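Local coordinates for Ras-related protein Rab-21 (PDB 1Z08), which belongs to the Rab branch of the Ras family of small G proteins of the P-loop class and binds phosphoaminophosphonic acid-guanylate ester and a magnesium ion in this model, at residues Y5-V9 / L163-I168; R25-F31 / A150-I156. The protein carries 1 engineered substitution. All blocks are in the same frame, centred on the assembly; numbering follows the deposited sequence.

Contact 1 of 2, residues Y5-V9 / L163-I168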
# COMPACT_ATOMS: atom_id res chain seq x y z
N TYR A 5 -13.01 6.03 14.61
CA TYR A 5 -12.22 4.91 14.08
C TYR A 5 -10.71 5.13 14.20
O TYR A 5 -10.21 6.24 13.99
CB TYR A 5 -12.58 4.62 12.61
CG TYR A 5 -14.02 4.20 12.40
CD1 TYR A 5 -14.98 5.12 12.00
CD2 TYR A 5 -14.41 2.88 12.61
CE1 TYR A 5 -16.31 4.74 11.80
CE2 TYR A 5 -15.74 2.48 12.42
CZ TYR A 5 -16.67 3.42 12.01
OH TYR A 5 -17.98 3.04 11.82
N SER A 6 -10.01 4.06 14.55
CA SER A 6 -8.55 4.08 14.63
C SER A 6 -8.01 2.82 13.96
O SER A 6 -8.28 1.70 14.40
CB SER A 6 -8.10 4.17 16.09
OG SER A 6 -6.72 4.51 16.18
N PHE A 7 -7.25 3.00 12.88
CA PHE A 7 -6.75 1.87 12.10
C PHE A 7 -5.23 1.89 11.94
O PHE A 7 -4.63 2.96 11.80
CB PHE A 7 -7.39 1.84 10.71
CG PHE A 7 -8.90 1.69 10.72
CD1 PHE A 7 -9.70 2.65 10.11
CD2 PHE A 7 -9.50 0.59 11.32
CE1 PHE A 7 -11.09 2.52 10.11
CE2 PHE A 7 -10.89 0.45 11.32
CZ PHE A 7 -11.68 1.41 10.71
N LYS A 8 -4.64 0.70 11.96
CA LYS A 8 -3.22 0.53 11.67
C LYS A 8 -3.04 -0.03 10.26
O LYS A 8 -3.61 -1.06 9.92
CB LYS A 8 -2.55 -0.40 12.69
CG LYS A 8 -1.09 -0.72 12.38
CD LYS A 8 -0.45 -1.54 13.49
CE LYS A 8 0.99 -1.86 13.14
NZ LYS A 8 1.68 -2.58 14.25
N VAL A 9 -2.24 0.67 9.46
CA VAL A 9 -1.98 0.29 8.07
C VAL A 9 -0.47 0.16 7.86
O VAL A 9 0.30 1.03 8.28
CB VAL A 9 -2.60 1.32 7.08
CG1 VAL A 9 -2.18 1.05 5.65
CG2 VAL A 9 -4.13 1.31 7.20
N LEU A 163 -9.47 2.09 1.27
CA LEU A 163 -8.98 1.19 2.33
C LEU A 163 -9.70 1.46 3.64
O LEU A 163 -10.11 0.52 4.33
CB LEU A 163 -7.45 1.30 2.49
CG LEU A 163 -6.73 0.46 3.56
CD1 LEU A 163 -7.01 -1.03 3.45
CD2 LEU A 163 -5.24 0.71 3.50
N CYS A 164 -9.87 2.74 3.97
CA CYS A 164 -10.60 3.16 5.17
C CYS A 164 -12.06 2.69 5.15
O CYS A 164 -12.57 2.21 6.16
CB CYS A 164 -10.53 4.68 5.34
SG CYS A 164 -8.93 5.28 5.89
N LYS A 165 -12.72 2.85 4.00
CA LYS A 165 -14.10 2.39 3.82
C LYS A 165 -14.22 0.89 4.06
O LYS A 165 -15.15 0.43 4.72
CB LYS A 165 -14.61 2.73 2.42
CG LYS A 165 -14.91 4.19 2.18
CD LYS A 165 -15.46 4.37 0.77
CE LYS A 165 -15.53 5.83 0.37
NZ LYS A 165 -15.95 5.96 -1.05
N ARG A 166 -13.28 0.13 3.50
CA ARG A 166 -13.27 -1.32 3.64
C ARG A 166 -12.96 -1.76 5.07
O ARG A 166 -13.50 -2.77 5.54
CB ARG A 166 -12.27 -1.94 2.66
CG ARG A 166 -12.63 -1.80 1.18
CD ARG A 166 -11.43 -2.12 0.29
NE ARG A 166 -10.94 -3.48 0.50
CZ ARG A 166 -9.69 -3.88 0.31
NH1 ARG A 166 -8.76 -3.02 -0.10
NH2 ARG A 166 -9.35 -5.14 0.54
N MET A 167 -12.09 -1.02 5.76
CA MET A 167 -11.78 -1.32 7.16
C MET A 167 -12.93 -0.98 8.12
O MET A 167 -13.11 -1.65 9.14
CB MET A 167 -10.49 -0.62 7.60
CG MET A 167 -9.23 -1.19 6.96
SD MET A 167 -7.68 -0.42 7.49
CE MET A 167 -7.96 1.30 7.09
N ILE A 168 -13.70 0.06 7.77
CA ILE A 168 -14.91 0.41 8.52
C ILE A 168 -15.97 -0.68 8.34
O ILE A 168 -16.69 -1.01 9.29
CB ILE A 168 -15.47 1.80 8.08
CG1 ILE A 168 -14.54 2.93 8.56
CG2 ILE A 168 -16.89 2.03 8.62
CD1 ILE A 168 -14.80 4.27 7.90

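Contact 2 of 2, residues R25-F31 / A150-I156. With GNP (phosphoaminophosphonic acid-guanylate ester), chain F.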
# COMPACT_ATOMS: atom_id res chain seq x y z
N ARG A 25 3.83 11.71 -0.17
CA ARG A 25 2.87 12.42 -1.02
C ARG A 25 1.52 12.59 -0.32
O ARG A 25 0.94 13.67 -0.34
CB ARG A 25 2.70 11.72 -2.37
CG ARG A 25 1.64 12.35 -3.29
CD ARG A 25 2.03 13.76 -3.73
NE ARG A 25 2.93 13.75 -4.88
CZ ARG A 25 3.54 14.83 -5.36
NH1 ARG A 25 3.35 16.02 -4.80
NH2 ARG A 25 4.34 14.72 -6.41
N TYR A 26 1.04 11.52 0.32
CA TYR A 26 -0.25 11.55 1.00
C TYR A 26 -0.26 12.46 2.23
O TYR A 26 -1.24 13.17 2.48
CB TYR A 26 -0.67 10.12 1.39
CG TYR A 26 -2.10 9.99 1.89
CD1 TYR A 26 -3.18 10.46 1.14
CD2 TYR A 26 -2.37 9.37 3.11
CE1 TYR A 26 -4.49 10.33 1.61
CE2 TYR A 26 -3.67 9.23 3.58
CZ TYR A 26 -4.73 9.71 2.83
OH TYR A 26 -6.02 9.56 3.29
N CYS A 27 0.84 12.45 2.99
CA CYS A 27 0.91 13.17 4.27
C CYS A 27 1.42 14.60 4.17
O CYS A 27 0.97 15.48 4.91
CB CYS A 27 1.76 12.39 5.27
SG CYS A 27 1.05 10.82 5.81
N GLU A 28 2.36 14.85 3.26
CA GLU A 28 3.02 16.16 3.16
C GLU A 28 2.92 16.80 1.77
O GLU A 28 3.40 17.92 1.57
CB GLU A 28 4.49 16.06 3.58
CG GLU A 28 4.73 15.59 5.02
CD GLU A 28 4.23 16.57 6.07
OE1 GLU A 28 4.17 17.79 5.80
OE2 GLU A 28 3.90 16.11 7.19
N ASN A 29 2.30 16.09 0.83
CA ASN A 29 2.24 16.51 -0.58
C ASN A 29 3.61 16.90 -1.16
O ASN A 29 3.76 17.94 -1.79
CB ASN A 29 1.19 17.62 -0.78
CG ASN A 29 0.91 17.90 -2.24
OD1 ASN A 29 0.93 17.00 -3.08
ND2 ASN A 29 0.65 19.17 -2.56
N LYS A 30 4.60 16.04 -0.91
CA LYS A 30 5.94 16.24 -1.44
C LYS A 30 6.40 14.95 -2.13
O LYS A 30 5.90 13.87 -1.82
CB LYS A 30 6.92 16.65 -0.34
CG LYS A 30 6.60 17.99 0.34
CD LYS A 30 7.73 18.42 1.27
CE LYS A 30 7.50 19.81 1.86
NZ LYS A 30 6.55 19.78 3.01
N PHE A 31 7.34 15.09 -3.06
CA PHE A 31 7.93 13.95 -3.77
C PHE A 31 9.39 14.21 -4.10
O PHE A 31 9.78 15.33 -4.42
CB PHE A 31 7.15 13.62 -5.06
CG PHE A 31 7.75 12.50 -5.88
CD1 PHE A 31 7.47 11.17 -5.59
CD2 PHE A 31 8.60 12.79 -6.95
CE1 PHE A 31 8.03 10.14 -6.34
CE2 PHE A 31 9.17 11.76 -7.71
CZ PHE A 31 8.88 10.43 -7.40
N ALA A 150 2.96 8.15 -7.17
CA ALA A 150 3.39 9.09 -6.14
C ALA A 150 3.97 10.36 -6.77
O ALA A 150 3.79 11.45 -6.24
CB ALA A 150 4.41 8.43 -5.21
N LYS A 151 4.64 10.20 -7.91
CA LYS A 151 5.26 11.32 -8.63
C LYS A 151 4.24 12.32 -9.16
O LYS A 151 4.44 13.54 -9.05
CB LYS A 151 6.17 10.80 -9.76
CG LYS A 151 6.92 11.90 -10.51
CD LYS A 151 8.11 11.36 -11.28
CE LYS A 151 8.92 12.50 -11.88
NZ LYS A 151 10.32 12.08 -12.21
N GLN A 152 3.14 11.82 -9.73
CA GLN A 152 2.09 12.68 -10.29
C GLN A 152 0.88 12.87 -9.36
O GLN A 152 -0.09 13.54 -9.73
CB GLN A 152 1.63 12.14 -11.65
CG GLN A 152 2.71 12.12 -12.72
CD GLN A 152 2.21 11.68 -14.08
OE1 GLN A 152 1.30 10.85 -14.18
NE2 GLN A 152 2.81 12.21 -15.13
N ASN A 153 0.97 12.30 -8.16
CA ASN A 153 -0.14 12.30 -7.20
C ASN A 153 -1.45 11.78 -7.81
O ASN A 153 -2.47 12.48 -7.84
CB ASN A 153 -0.34 13.68 -6.55
CG ASN A 153 -1.24 13.64 -5.33
OD1 ASN A 153 -1.50 12.58 -4.76
ND2 ASN A 153 -1.73 14.81 -4.92
N LYS A 154 -1.41 10.55 -8.32
CA LYS A 154 -2.57 9.91 -8.91
C LYS A 154 -2.96 8.65 -8.14
O LYS A 154 -2.10 7.81 -7.85
CB LYS A 154 -2.31 9.55 -10.38
CG LYS A 154 -2.18 10.75 -11.30
CD LYS A 154 -1.79 10.32 -12.70
CE LYS A 154 -1.89 11.47 -13.68
NZ LYS A 154 -1.40 11.06 -15.03
N GLY A 155 -4.24 8.55 -7.79
CA GLY A 155 -4.78 7.34 -7.15
C GLY A 155 -4.51 7.15 -5.67
O GLY A 155 -5.00 6.20 -5.07
N ILE A 156 -3.73 8.06 -5.07
CA ILE A 156 -3.33 7.91 -3.66
C ILE A 156 -4.45 8.26 -2.68
O ILE A 156 -4.70 7.54 -1.71
CB ILE A 156 -2.03 8.69 -3.34
CG1 ILE A 156 -0.89 8.17 -4.21
CG2 ILE A 156 -1.68 8.57 -1.86
CD1 ILE A 156 0.35 9.03 -4.19
PG GNP F . 12.93 1.61 0.58
O1G GNP F . 14.37 1.23 0.31
O2G GNP F . 12.75 2.75 1.55
O3G GNP F . 12.29 0.31 0.98
N3B GNP F . 12.26 2.08 -0.80
PB GNP F . 10.82 2.73 -1.04
O1B GNP F . 9.82 1.69 -1.39
O2B GNP F . 10.48 3.59 0.13
O3A GNP F . 10.90 3.62 -2.29
PA GNP F . 11.05 5.15 -2.39
O1A GNP F . 9.76 5.79 -2.05
O2A GNP F . 12.25 5.65 -1.68
O5' GNP F . 11.26 5.41 -3.92
C5' GNP F . 12.26 4.69 -4.64
C4' GNP F . 12.48 5.32 -6.00
O4' GNP F . 11.27 5.22 -6.80
C3' GNP F . 12.84 6.80 -5.97
O3' GNP F . 13.78 7.04 -7.01
C2' GNP F . 11.50 7.48 -6.22
O2' GNP F . 11.58 8.79 -6.76
C1' GNP F . 10.87 6.51 -7.22
N9 GNP F . 9.41 6.58 -7.26
C8 GNP F . 8.53 6.39 -6.22
N7 GNP F . 7.28 6.53 -6.57
C5 GNP F . 7.34 6.83 -7.93
C6 GNP F . 6.30 7.09 -8.86
O6 GNP F . 5.07 7.10 -8.67
N1 GNP F . 6.79 7.34 -10.15
C2 GNP F . 8.12 7.35 -10.48
N2 GNP F . 8.42 7.62 -11.76
N3 GNP F . 9.10 7.11 -9.62
C4 GNP F . 8.64 6.87 -8.37
O HOH W 1 0.16 17.11 -5.70

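Contact 1 of 2, residues Y5-V9 / L163-I168
Strand and C-terminal helix of the Ras fold meet here: Tyr5, Phe7 and Val9, the alternate residues of strand 5-12 that face helix 156-168, settle on Leu163, Met167 and Ile168. The two segments run at 114° to each other, their axes 10.0 Å apart, and what joins them is apolar. At the outer end the Tyr5 ring lies flat over Ile168, with Ile168 CG1 3.8 Å from the ring centroid and almost exactly on its normal, a CH-pi contact. Ile168 CG2 reaches on to the phenol end, 3.5 Å from Tyr5 OH. The same CG1 also meets the Phe7 ring, but at its edge, so one carbon serves the face of one ring and the edge of the other. Met167 covers a face of Phe7, placing CB 3.8 Å from the ring centroid. Its chain then bends at chi3 (-57°), which turns CE back to 3.7 Å from Phe7 CB; the sulfur stands obliquely to the ring in a Met-aromatic contact. Deeper in, Val9 CG1 and Leu163 CD2 meet tip to tip at 3.8 Å, while Val9 CG2 touches the methionine methyl. Phe7 continues onto Val55 and Leu57 of strand 54-61, Val9 and Leu163 share Ile83 of strand 81-87, and Leu163 and Met167 reach Cys113 of strand 113-119, so the helix lies across several strands of the central sheet.

Contact 2 of 2, residues R25-F31 / A150-I156
Arg25 and Phe31 make the tight side of this contact, against the loop that holds the guanine base. The Arg25 chain, bent at chi2 and chi3, brings NE to Ala150 O at 2.8 Å, a nearly straight bond (167°) in the guanidinium plane; NH2 adds a weak bond to Lys151 O at 2.9 Å. Asn153 CB lies over a face of the guanidinium, whose NH1 turns back to Asn29 OD1. With chi1 at 177°, which puts CG opposite the backbone N, Phe31 sets its ring over the Lys151 backbone, CA 3.6 Å from the centroid in a CH-pi contact, and its CZ comes 3.2 Å from GNP O2'. On the inner side, Ile156 CG2 packs on Tyr26 CB at 3.7 Å. The exposed side is looser: Asn29 OD1 and Asn153 ND2 make no direct bond, and a water links them, donating to the oxygen and accepting from the nitrogen. The extended Lys151 chain carries NZ to a salt bridge with Asp33. Lys151 N bonds GNP O6 at 3.2 Å and Ala150 N adds a weak bond; these two residues, following Ser149, make up the Ser-Ala-Lys (G5) motif that reads the guanine base in Ras-family G proteins.

Contacts 1 and 2 lie 20 Å apart between centres, with nearest atoms about 6 Å apart, and do not touch. Both bring an early part of the chain against a late one: strand 5-12 is followed by helix 19-28, and the loop at 150-156 leads into helix 156-168. Contact 2 is therefore nested inside the chain loop closed by contact 1. Helix 156-168 links them directly, entering at Ile156 in contact 2 and finishing at Ile168 in contact 1. The loop that leads into that helix lines the nucleotide pocket, while its far end packs on the central sheet, where contact 1 joins the first strand of the domain to its last helix.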